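Local atomic coordinates of unsaturated glucuronyl hydrolase (Streptococcus agalactiae, PDB entry 2ZZR), a protein that hydrolyses unsaturated hyaluronan, chondroitin and heparin disaccharides, releasing the unsaturated uronic acid from the glycosaminoglycan fragments. Residues 173-183 and 250-261. Residues are numbered along the deposited sequence; the frame is centred on the assembly and turned at random.
Sequences IDCLLNIQLLF and WGIYGIPLSYRK
Leu-177 drops its forked end into a hollow of helix 245-262 formed by Trp-250, Tyr-253, Gly-254 and Leu-257, a knob in a hole. The two methyls divide the work. CD2 lies 3.7 Å from CE3 of the Trp-250 indole and also meets the backbone of that turn, whereas CD1 reaches the other way, 3.6 Å from CD1 of Leu-257, the methyl that itself sits over the centre of the Tyr-253 ring. The floor is low because Gly-254 has no side chain; CB of Leu-176 comes within 4.0 Å of its CA, and the backbones close to 4.9 Å between the CA atoms of these two residues. CD1 of Ile-173 and CD1 of Leu-176 reach the backbone of Gly-251, three residues earlier. At one end of the interface, CB of Asp-174 rests over the five-membered ring of Trp-250 in a CH-pi contact, 3.6 Å from its centroid and 13° off the normal, while CG2 of Ile-173 abuts the indole edge. A second knob, Gln-180, bent at chi2 (-44°), fills the hole between Gly-254, Leu-257, Ser-258 and Arg-260. At the far end, CB of Lys-261 sits squarely over the Phe-183 ring, 3.6 Å from its centroid, with CG also against the ring; a bend at chi2 (-59°) leads the chain beyond CG away, to a salt bridge between NZ and Glu-187. Asp-174, the probable proton donor, is hydrogen-bonded through OD2 to His-113 and lies close to Asp-114, the probable nucleophile. A weakly bonded helical turn (175-178) and the start of helix 180-189 thus pack closely on helix 245-262 across Gly-254, within the alpha-barrel of a family 88 glycoside hydrolase, and the Asp-174/Trp-250 end forms part of the probable substrate-binding active site.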
ATOM      1  N   ILE A 173       7.414   3.465   7.817  1.00 15.34           N
ATOM      2  CA  ILE A 173       7.198   2.092   7.347  1.00 15.50           C
ATOM      3  C   ILE A 173       6.601   2.015   5.936  1.00 15.58           C
ATOM      4  O   ILE A 173       6.860   1.051   5.197  1.00 15.33           O
ATOM      5  CB  ILE A 173       6.348   1.255   8.346  1.00 15.54           C
ATOM      6  CG1 ILE A 173       6.410  -0.236   7.971  1.00 15.59           C
ATOM      7  CG2 ILE A 173       4.920   1.807   8.459  1.00 16.02           C
ATOM      8  CD1 ILE A 173       5.893  -1.178   9.034  1.00 15.68           C
ATOM      9  N   ASP A 174       5.828   3.029   5.551  1.00 15.64           N
ATOM     10  CA  ASP A 174       5.224   3.012   4.211  1.00 15.78           C
ATOM     11  C   ASP A 174       6.261   3.124   3.088  1.00 15.10           C
ATOM     12  O   ASP A 174       5.959   2.856   1.923  1.00 15.05           O
ATOM     13  CB  ASP A 174       4.094   4.047   4.074  1.00 16.31           C
ATOM     14  CG  ASP A 174       4.585   5.486   4.061  1.00 18.37           C
ATOM     15  OD1 ASP A 174       3.743   6.368   3.806  1.00 22.93           O
ATOM     16  OD2 ASP A 174       5.784   5.762   4.294  1.00 20.65           O
ATOM     17  N   CYS A 175       7.495   3.485   3.440  1.00 14.52           N
ATOM     18  CA  CYS A 175       8.562   3.556   2.445  1.00 14.15           C
ATOM     19  C   CYS A 175       8.875   2.174   1.850  1.00 13.87           C
ATOM     20  O   CYS A 175       9.463   2.076   0.772  1.00 13.96           O
ATOM     21  CB  CYS A 175       9.826   4.216   3.008  1.00 14.30           C
ATOM     22  SG  CYS A 175      10.939   4.829   1.716  1.00 15.32           S
ATOM     23  N   LEU A 176       8.474   1.114   2.553  1.00 13.49           N
ATOM     24  CA  LEU A 176       8.573  -0.252   2.018  1.00 13.67           C
ATOM     25  C   LEU A 176       7.871  -0.397   0.664  1.00 13.49           C
ATOM     26  O   LEU A 176       8.322  -1.160  -0.190  1.00 13.70           O
ATOM     27  CB  LEU A 176       8.014  -1.275   3.009  1.00 13.56           C
ATOM     28  CG  LEU A 176       8.849  -1.538   4.274  1.00 13.84           C
ATOM     29  CD1 LEU A 176       8.160  -2.581   5.123  1.00 14.47           C
ATOM     30  CD2 LEU A 176      10.264  -1.985   3.927  1.00 14.50           C
ATOM     31  N   LEU A 177       6.770   0.330   0.479  1.00 13.72           N
ATOM     32  CA  LEU A 177       6.047   0.309  -0.806  1.00 13.62           C
ATOM     33  C   LEU A 177       6.729   1.167  -1.864  1.00 13.79           C
ATOM     34  O   LEU A 177       6.529   0.961  -3.070  1.00 14.44           O
ATOM     35  CB  LEU A 177       4.602   0.785  -0.629  1.00 13.73           C
ATOM     36  CG  LEU A 177       3.491  -0.200  -0.249  1.00 15.73           C
ATOM     37  CD1 LEU A 177       3.073  -1.045  -1.444  1.00 16.28           C
ATOM     38  CD2 LEU A 177       3.864  -1.066   0.965  1.00 15.56           C
ATOM     39  N   ASN A 178       7.523   2.136  -1.410  1.00 13.13           N
ATOM     40  CA  ASN A 178       8.153   3.103  -2.306  1.00 13.01           C
ATOM     41  C   ASN A 178       9.503   2.663  -2.874  1.00 12.70           C
ATOM     42  O   ASN A 178       9.953   3.184  -3.894  1.00 12.98           O
ATOM     43  CB  ASN A 178       8.236   4.465  -1.613  1.00 12.89           C
ATOM     44  CG  ASN A 178       6.872   5.113  -1.478  1.00 13.13           C
ATOM     45  OD1 ASN A 178       6.404   5.781  -2.394  1.00 12.86           O
ATOM     46  ND2 ASN A 178       6.215   4.896  -0.342  1.00 13.89           N
ATOM     47  N   ILE A 179      10.131   1.675  -2.241  1.00 12.42           N
ATOM     48  CA  ILE A 179      11.397   1.142  -2.763  1.00 12.43           C
ATOM     49  C   ILE A 179      11.179   0.214  -3.973  1.00 12.12           C
ATOM     50  O   ILE A 179      12.127  -0.152  -4.662  1.00 12.69           O
ATOM     51  CB  ILE A 179      12.260   0.433  -1.674  1.00 12.62           C
ATOM     52  CG1 ILE A 179      11.572  -0.826  -1.133  1.00 12.38           C
ATOM     53  CG2 ILE A 179      12.607   1.415  -0.546  1.00 12.92           C
ATOM     54  CD1 ILE A 179      12.448  -1.684  -0.189  1.00 12.64           C
ATOM     55  N   GLN A 180       9.932  -0.154  -4.239  1.00 12.45           N
ATOM     56  CA  GLN A 180       9.642  -0.991  -5.408  1.00 12.33           C
ATOM     57  C   GLN A 180      10.031  -0.240  -6.682  1.00 12.87           C
ATOM     58  O   GLN A 180      10.554  -0.832  -7.638  1.00 13.02           O
ATOM     59  CB  GLN A 180       8.175  -1.438  -5.426  1.00 12.44           C
ATOM     60  CG  GLN A 180       7.707  -2.133  -4.124  1.00 13.19           C
ATOM     61  CD  GLN A 180       8.703  -3.154  -3.561  1.00 14.04           C
ATOM     62  OE1 GLN A 180       9.035  -3.127  -2.372  1.00 16.39           O
ATOM     63  NE2 GLN A 180       9.165  -4.060  -4.405  1.00 10.85           N
ATOM     64  N   LEU A 181       9.815   1.073  -6.654  1.00 12.52           N
ATOM     65  CA  LEU A 181      10.246   1.983  -7.716  1.00 13.13           C
ATOM     66  C   LEU A 181      11.739   1.837  -7.995  1.00 13.24           C
ATOM     67  O   LEU A 181      12.172   1.858  -9.153  1.00 13.48           O
ATOM     68  CB  LEU A 181       9.913   3.431  -7.313  1.00 12.68           C
ATOM     69  CG  LEU A 181      10.438   4.601  -8.152  1.00 12.59           C
ATOM     70  CD1 LEU A 181       9.904   4.510  -9.580  1.00 13.40           C
ATOM     71  CD2 LEU A 181      10.036   5.912  -7.501  1.00 13.25           C
ATOM     72  N   LEU A 182      12.523   1.675  -6.930  1.00 13.84           N
ATOM     73  CA  LEU A 182      13.973   1.526  -7.061  1.00 14.23           C
ATOM     74  C   LEU A 182      14.378   0.175  -7.645  1.00 14.64           C
ATOM     75  O   LEU A 182      15.309   0.107  -8.451  1.00 14.80           O
ATOM     76  CB  LEU A 182      14.675   1.781  -5.728  1.00 14.30           C
ATOM     77  CG  LEU A 182      14.394   3.156  -5.121  1.00 14.85           C
ATOM     78  CD1 LEU A 182      15.157   3.304  -3.818  1.00 16.37           C
ATOM     79  CD2 LEU A 182      14.752   4.287  -6.094  1.00 16.24           C
ATOM     80  N   PHE A 183      13.680  -0.894  -7.256  1.00 14.75           N
ATOM     81  CA  PHE A 183      13.916  -2.208  -7.863  1.00 15.28           C
ATOM     82  C   PHE A 183      13.599  -2.180  -9.361  1.00 15.57           C
ATOM     83  O   PHE A 183      14.302  -2.812 -10.150  1.00 15.86           O
ATOM     84  CB  PHE A 183      13.108  -3.312  -7.175  1.00 15.22           C
ATOM     85  CG  PHE A 183      13.647  -3.724  -5.817  1.00 15.45           C
ATOM     86  CD1 PHE A 183      12.825  -3.687  -4.694  1.00 15.86           C
ATOM     87  CD2 PHE A 183      14.963  -4.172  -5.670  1.00 15.44           C
ATOM     88  CE1 PHE A 183      13.302  -4.082  -3.439  1.00 15.12           C
ATOM     89  CE2 PHE A 183      15.453  -4.567  -4.419  1.00 15.25           C
ATOM     90  CZ  PHE A 183      14.618  -4.521  -3.301  1.00 15.24           C
ATOM     91  N   TRP A 250       1.155  -2.036   5.768  1.00 12.70           N
ATOM     92  CA  TRP A 250       2.290  -1.650   4.925  1.00 12.92           C
ATOM     93  C   TRP A 250       3.399  -2.699   5.010  1.00 12.70           C
ATOM     94  O   TRP A 250       4.058  -2.984   4.018  1.00 12.48           O
ATOM     95  CB  TRP A 250       2.865  -0.288   5.323  1.00 13.31           C
ATOM     96  CG  TRP A 250       1.999   0.925   5.046  1.00 13.48           C
ATOM     97  CD1 TRP A 250       1.806   1.985   5.889  1.00 14.41           C
ATOM     98  CD2 TRP A 250       1.241   1.219   3.853  1.00 14.37           C
ATOM     99  NE1 TRP A 250       0.976   2.913   5.307  1.00 14.33           N
ATOM    100  CE2 TRP A 250       0.613   2.471   4.059  1.00 15.36           C
ATOM    101  CE3 TRP A 250       1.022   0.543   2.642  1.00 13.91           C
ATOM    102  CZ2 TRP A 250      -0.219   3.070   3.095  1.00 14.87           C
ATOM    103  CZ3 TRP A 250       0.194   1.143   1.674  1.00 14.42           C
ATOM    104  CH2 TRP A 250      -0.419   2.393   1.914  1.00 14.10           C
ATOM    105  N   GLY A 251       3.601  -3.265   6.201  1.00 12.48           N
ATOM    106  CA  GLY A 251       4.552  -4.358   6.381  1.00 12.23           C
ATOM    107  C   GLY A 251       4.101  -5.614   5.648  1.00 11.98           C
ATOM    108  O   GLY A 251       4.883  -6.229   4.914  1.00 12.25           O
ATOM    109  N   ILE A 252       2.830  -5.971   5.826  1.00 11.65           N
ATOM    110  CA  ILE A 252       2.253  -7.177   5.215  1.00 11.56           C
ATOM    111  C   ILE A 252       2.382  -7.181   3.695  1.00 11.63           C
ATOM    112  O   ILE A 252       2.623  -8.234   3.107  1.00 11.29           O
ATOM    113  CB  ILE A 252       0.783  -7.404   5.658  1.00 11.74           C
ATOM    114  CG1 ILE A 252       0.746  -7.721   7.157  1.00 12.13           C
ATOM    115  CG2 ILE A 252       0.124  -8.551   4.874  1.00 12.01           C
ATOM    116  CD1 ILE A 252      -0.628  -7.542   7.786  1.00 13.41           C
ATOM    117  N   TYR A 253       2.253  -6.012   3.069  1.00 11.33           N
ATOM    118  CA  TYR A 253       2.400  -5.931   1.611  1.00 10.99           C
ATOM    119  C   TYR A 253       3.831  -5.587   1.201  1.00 10.52           C
ATOM    120  O   TYR A 253       4.366  -6.165   0.260  1.00 10.19           O
ATOM    121  CB  TYR A 253       1.384  -4.944   1.028  1.00 10.81           C
ATOM    122  CG  TYR A 253       1.153  -5.032  -0.480  1.00 11.50           C
ATOM    123  CD1 TYR A 253       0.456  -4.023  -1.144  1.00 11.68           C
ATOM    124  CD2 TYR A 253       1.629  -6.111  -1.237  1.00 11.62           C
ATOM    125  CE1 TYR A 253       0.222  -4.084  -2.526  1.00 11.62           C
ATOM    126  CE2 TYR A 253       1.411  -6.180  -2.630  1.00 10.96           C
ATOM    127  CZ  TYR A 253       0.705  -5.161  -3.259  1.00 10.82           C
ATOM    128  OH  TYR A 253       0.478  -5.209  -4.621  1.00 11.50           O
ATOM    129  N   GLY A 254       4.468  -4.664   1.917  1.00 10.00           N
ATOM    130  CA  GLY A 254       5.831  -4.261   1.571  1.00 10.11           C
ATOM    131  C   GLY A 254       6.843  -5.398   1.617  1.00 10.43           C
ATOM    132  O   GLY A 254       7.777  -5.435   0.812  1.00 10.15           O
ATOM    133  N   ILE A 255       6.663  -6.323   2.560  1.00 10.27           N
ATOM    134  CA  ILE A 255       7.598  -7.442   2.702  1.00 10.71           C
ATOM    135  C   ILE A 255       7.580  -8.380   1.474  1.00 10.26           C
ATOM    136  O   ILE A 255       8.624  -8.574   0.856  1.00 10.94           O
ATOM    137  CB  ILE A 255       7.412  -8.226   4.036  1.00 10.62           C
ATOM    138  CG1 ILE A 255       7.806  -7.349   5.231  1.00 10.96           C
ATOM    139  CG2 ILE A 255       8.250  -9.517   4.009  1.00 11.44           C
ATOM    140  CD1 ILE A 255       7.373  -7.913   6.590  1.00 11.23           C
ATOM    141  N   PRO A 256       6.409  -8.962   1.120  1.00 10.66           N
ATOM    142  CA  PRO A 256       6.414  -9.829  -0.077  1.00 10.54           C
ATOM    143  C   PRO A 256       6.820  -9.109  -1.369  1.00 10.62           C
ATOM    144  O   PRO A 256       7.477  -9.716  -2.225  1.00 10.53           O
ATOM    145  CB  PRO A 256       4.975 -10.365  -0.149  1.00 10.55           C
ATOM    146  CG  PRO A 256       4.161  -9.431   0.691  1.00 10.79           C
ATOM    147  CD  PRO A 256       5.089  -8.951   1.775  1.00 10.33           C
ATOM    148  N   LEU A 257       6.464  -7.831  -1.503  1.00 10.37           N
ATOM    149  CA  LEU A 257       6.883  -7.069  -2.684  1.00 10.84           C
ATOM    150  C   LEU A 257       8.411  -7.037  -2.795  1.00 11.20           C
ATOM    151  O   LEU A 257       8.971  -7.300  -3.861  1.00 11.70           O
ATOM    152  CB  LEU A 257       6.311  -5.647  -2.658  1.00 10.53           C
ATOM    153  CG  LEU A 257       4.825  -5.506  -2.979  1.00 10.96           C
ATOM    154  CD1 LEU A 257       4.390  -4.068  -2.763  1.00 11.12           C
ATOM    155  CD2 LEU A 257       4.525  -5.935  -4.417  1.00 10.85           C
ATOM    156  N   SER A 258       9.083  -6.755  -1.682  1.00 11.46           N
ATOM    157  CA  SER A 258      10.547  -6.754  -1.654  1.00 11.99           C
ATOM    158  C   SER A 258      11.132  -8.153  -1.809  1.00 11.77           C
ATOM    159  O   SER A 258      12.192  -8.326  -2.431  1.00 12.07           O
ATOM    160  CB  SER A 258      11.052  -6.119  -0.363  1.00 12.40           C
ATOM    161  OG  SER A 258      10.583  -4.791  -0.271  1.00 14.05           O
ATOM    162  N   TYR A 259      10.444  -9.142  -1.250  1.00 11.84           N
ATOM    163  CA  TYR A 259      10.877 -10.539  -1.367  1.00 12.31           C
ATOM    164  C   TYR A 259      11.021 -10.967  -2.835  1.00 12.64           C
ATOM    165  O   TYR A 259      11.951 -11.703  -3.181  1.00 12.45           O
ATOM    166  CB  TYR A 259       9.925 -11.480  -0.626  1.00 12.13           C
ATOM    167  CG  TYR A 259      10.267 -12.940  -0.840  1.00 12.56           C
ATOM    168  CD1 TYR A 259      11.252 -13.567  -0.078  1.00 12.20           C
ATOM    169  CD2 TYR A 259       9.622 -13.687  -1.830  1.00 12.47           C
ATOM    170  CE1 TYR A 259      11.571 -14.911  -0.286  1.00 12.55           C
ATOM    171  CE2 TYR A 259       9.940 -15.022  -2.048  1.00 12.08           C
ATOM    172  CZ  TYR A 259      10.917 -15.627  -1.278  1.00 12.63           C
ATOM    173  OH  TYR A 259      11.233 -16.950  -1.502  1.00 12.93           O
ATOM    174  N   ARG A 260      10.110 -10.506  -3.694  1.00 12.60           N
ATOM    175  CA  ARG A 260      10.210 -10.807  -5.133  1.00 12.85           C
ATOM    176  C   ARG A 260      11.617 -10.544  -5.642  1.00 13.38           C
ATOM    177  O   ARG A 260      12.150 -11.298  -6.451  1.00 13.65           O
ATOM    178  CB  ARG A 260       9.293  -9.913  -5.957  1.00 12.81           C
ATOM    179  CG  ARG A 260       7.815 -10.026  -5.695  1.00 11.86           C
ATOM    180  CD  ARG A 260       7.089  -8.991  -6.558  1.00 12.34           C
ATOM    181  NE  ARG A 260       7.506  -7.623  -6.226  1.00 12.53           N
ATOM    182  CZ  ARG A 260       7.419  -6.578  -7.048  1.00 12.96           C
ATOM    183  NH1 ARG A 260       6.932  -6.721  -8.279  1.00 13.32           N
ATOM    184  NH2 ARG A 260       7.829  -5.382  -6.641  1.00 12.04           N
ATOM    185  N   LYS A 261      12.197  -9.449  -5.161  1.00 13.52           N
ATOM    186  CA  LYS A 261      13.423  -8.901  -5.713  1.00 14.28           C
ATOM    187  C   LYS A 261      14.664  -9.286  -4.915  1.00 14.69           C
ATOM    188  O   LYS A 261      15.800  -9.045  -5.354  1.00 16.04           O
ATOM    189  CB  LYS A 261      13.302  -7.378  -5.800  1.00 14.10           C
ATOM    190  CG  LYS A 261      12.035  -6.890  -6.495  1.00 14.02           C
ATOM    191  CD  LYS A 261      11.941  -7.413  -7.928  1.00 14.55           C
ATOM    192  CE  LYS A 261      10.659  -6.952  -8.609  1.00 15.38           C
ATOM    193  NZ  LYS A 261      10.597  -7.515 -10.002  1.00 16.07           N
TER